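Local coordinates for fiber protein (Human adenovirus 16, PDB 3CNC) that forms the trimeric knob at the tip of the viral fiber and probably attaches the virus to the host-cell receptor CD46, at residues Leu63-Ile68 with Phe212-Arg217. Residues are numbered along the deposited sequence; the frame is centred on the assembly and turned at random.
Sequences LINGYI and FFSYIR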
loop_
_atom_site.group_PDB
_atom_site.type_symbol
_atom_site.label_atom_id
_atom_site.label_comp_id
_atom_site.label_asym_id
_atom_site.label_seq_id
_atom_site.Cartn_x
_atom_site.Cartn_y
_atom_site.Cartn_z
ATOM N N LEU A 63 9.922 -6.854 -5.898
ATOM C CA LEU A 63 9.670 -5.742 -4.982
ATOM C C LEU A 63 9.988 -6.065 -3.526
ATOM O O LEU A 63 10.138 -7.222 -3.139
ATOM C CB LEU A 63 8.193 -5.328 -5.023
ATOM C CG LEU A 63 7.532 -4.810 -6.300
ATOM C CD1 LEU A 63 6.040 -4.599 -6.063
ATOM C CD2 LEU A 63 8.210 -3.491 -6.714
ATOM N N ILE A 64 10.108 -5.011 -2.732
ATOM C CA ILE A 64 10.287 -5.147 -1.293
ATOM C C ILE A 64 9.003 -4.506 -0.770
ATOM O O ILE A 64 8.639 -3.413 -1.207
ATOM C CB ILE A 64 11.464 -4.308 -0.715
ATOM C CG1 ILE A 64 12.817 -4.934 -1.060
ATOM C CG2 ILE A 64 11.305 -4.189 0.810
ATOM C CD1 ILE A 64 13.052 -6.298 -0.459
ATOM N N ASN A 65 8.290 -5.204 0.108
ATOM C CA ASN A 65 7.099 -4.629 0.730
ATOM C C ASN A 65 7.588 -4.099 2.085
ATOM O O ASN A 65 8.075 -4.876 2.920
ATOM C CB ASN A 65 6.025 -5.689 0.953
ATOM C CG ASN A 65 5.183 -5.930 -0.275
ATOM O OD1 ASN A 65 4.336 -6.816 -0.275
ATOM N ND2 ASN A 65 5.403 -5.141 -1.331
ATOM N N GLY A 66 7.472 -2.791 2.299
ATOM C CA GLY A 66 7.946 -2.212 3.549
ATOM C C GLY A 66 6.896 -1.737 4.533
ATOM O O GLY A 66 5.807 -1.313 4.145
ATOM N N TYR A 67 7.249 -1.797 5.817
ATOM C CA TYR A 67 6.379 -1.384 6.918
ATOM C C TYR A 67 7.232 -0.590 7.909
ATOM O O TYR A 67 8.270 -1.064 8.352
ATOM C CB TYR A 67 5.810 -2.623 7.615
ATOM C CG TYR A 67 4.987 -2.341 8.858
ATOM C CD1 TYR A 67 3.598 -2.263 8.792
ATOM C CD2 TYR A 67 5.599 -2.203 10.112
ATOM C CE1 TYR A 67 2.827 -2.071 9.945
ATOM C CE2 TYR A 67 4.838 -2.002 11.279
ATOM C CZ TYR A 67 3.457 -1.944 11.185
ATOM O OH TYR A 67 2.697 -1.798 12.318
ATOM N N ILE A 68 6.798 0.611 8.271
ATOM C CA ILE A 68 7.590 1.407 9.197
ATOM C C ILE A 68 6.754 2.228 10.149
ATOM O O ILE A 68 5.738 2.817 9.767
ATOM C CB ILE A 68 8.562 2.368 8.450
ATOM C CG1 ILE A 68 9.512 3.037 9.448
ATOM C CG2 ILE A 68 7.762 3.430 7.667
ATOM C CD1 ILE A 68 10.729 3.697 8.800
ATOM N N PHE A 212 3.033 2.389 4.783
ATOM C CA PHE A 212 3.292 1.283 3.846
ATOM C C PHE A 212 3.901 1.803 2.546
ATOM O O PHE A 212 3.553 2.896 2.079
ATOM C CB PHE A 212 1.992 0.536 3.517
ATOM C CG PHE A 212 1.126 0.260 4.719
ATOM C CD1 PHE A 212 -0.179 0.749 4.775
ATOM C CD2 PHE A 212 1.620 -0.471 5.804
ATOM C CE1 PHE A 212 -0.981 0.514 5.905
ATOM C CE2 PHE A 212 0.830 -0.709 6.930
ATOM C CZ PHE A 212 -0.464 -0.220 6.985
ATOM N N PHE A 213 4.793 1.014 1.952
ATOM C CA PHE A 213 5.439 1.419 0.712
ATOM C C PHE A 213 6.141 0.238 0.057
ATOM O O PHE A 213 6.351 -0.792 0.694
ATOM C CB PHE A 213 6.457 2.530 1.011
ATOM C CG PHE A 213 7.549 2.104 1.953
ATOM C CD1 PHE A 213 8.809 1.765 1.470
ATOM C CD2 PHE A 213 7.301 1.990 3.321
ATOM C CE1 PHE A 213 9.807 1.317 2.333
ATOM C CE2 PHE A 213 8.290 1.540 4.186
ATOM C CZ PHE A 213 9.543 1.203 3.694
ATOM N N SER A 214 6.494 0.390 -1.217
ATOM C CA SER A 214 7.209 -0.657 -1.963
ATOM C C SER A 214 8.264 -0.029 -2.870
ATOM O O SER A 214 8.140 1.137 -3.242
ATOM C CB SER A 214 6.247 -1.472 -2.832
ATOM O OG SER A 214 5.440 -2.311 -2.039
ATOM N N TYR A 215 9.289 -0.797 -3.220
ATOM C CA TYR A 215 10.330 -0.299 -4.105
ATOM C C TYR A 215 10.998 -1.444 -4.872
ATOM O O TYR A 215 10.989 -2.577 -4.402
ATOM C CB TYR A 215 11.364 0.516 -3.302
ATOM C CG TYR A 215 12.125 -0.248 -2.234
ATOM C CD1 TYR A 215 13.163 -1.113 -2.573
ATOM C CD2 TYR A 215 11.834 -0.067 -0.876
ATOM C CE1 TYR A 215 13.901 -1.772 -1.591
ATOM C CE2 TYR A 215 12.565 -0.727 0.119
ATOM C CZ TYR A 215 13.597 -1.568 -0.242
ATOM O OH TYR A 215 14.364 -2.169 0.731
ATOM N N ILE A 216 11.542 -1.152 -6.056
ATOM C CA ILE A 216 12.223 -2.168 -6.875
ATOM C C ILE A 216 13.474 -2.571 -6.103
ATOM O O ILE A 216 14.249 -1.706 -5.677
ATOM C CB ILE A 216 12.686 -1.615 -8.260
ATOM C CG1 ILE A 216 11.541 -0.884 -8.983
ATOM C CG2 ILE A 216 13.219 -2.753 -9.111
ATOM C CD1 ILE A 216 10.287 -1.650 -9.059
ATOM N N ARG A 217 13.702 -3.867 -5.947
ATOM C CA ARG A 217 14.852 -4.305 -5.171
ATOM C C ARG A 217 16.111 -4.672 -5.932
ATOM O O ARG A 217 16.074 -5.049 -7.099
ATOM C CB ARG A 217 14.447 -5.470 -4.257
ATOM C CG ARG A 217 14.245 -6.813 -4.937
ATOM C CD ARG A 217 13.786 -7.861 -3.921
ATOM N NE ARG A 217 13.644 -9.171 -4.541
ATOM C CZ ARG A 217 14.648 -10.016 -4.742
ATOM N NH1 ARG A 217 15.882 -9.693 -4.351
ATOM N NH2 ARG A 217 14.430 -11.167 -5.369
#
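Ile64 lays CB, CG1 and CG2 against Tyr215, its partner in a hydrogen-bonded antiparallel pair. Ile64 CB sits over one face of the phenol ring, 3.7 Å from the centroid, in a CH-pi contact. CG1 stays on the same side, above and just past the rim, 3.4 Å from Tyr215 CE1, CG2 meets CZ and the hydroxyl oxygen, and CD1 turns to Arg217 CD. The ring reaches across the neighbouring strand because Tyr215 CG lies between the backbone N and the carbonyl carbon (chi1 62°), and its OH is then held by the carbonyl of Phe130. Phe213 repeats this geometry (chi1 61°), laying its ring over Gly66 CA, where the absence of a side chain lets it come down onto the backbone. Gly66 N gives Phe213 O a straight bond of 2.8 Å, whereas the return bond from Phe213 N to Gly66 O is weak. On the other face of the sheet, Tyr67 CD1 meets the edge of the Phe212 ring at CE2, 3.7 Å away. Strand 63-72 thus runs between strands 51-60 and 211-216 of the knob's antiparallel sandwich, with Phe213 and Ile68 touching Phe189 of strand 185-194, while Tyr67 and Ile216 face neighbouring subunits of the trimer.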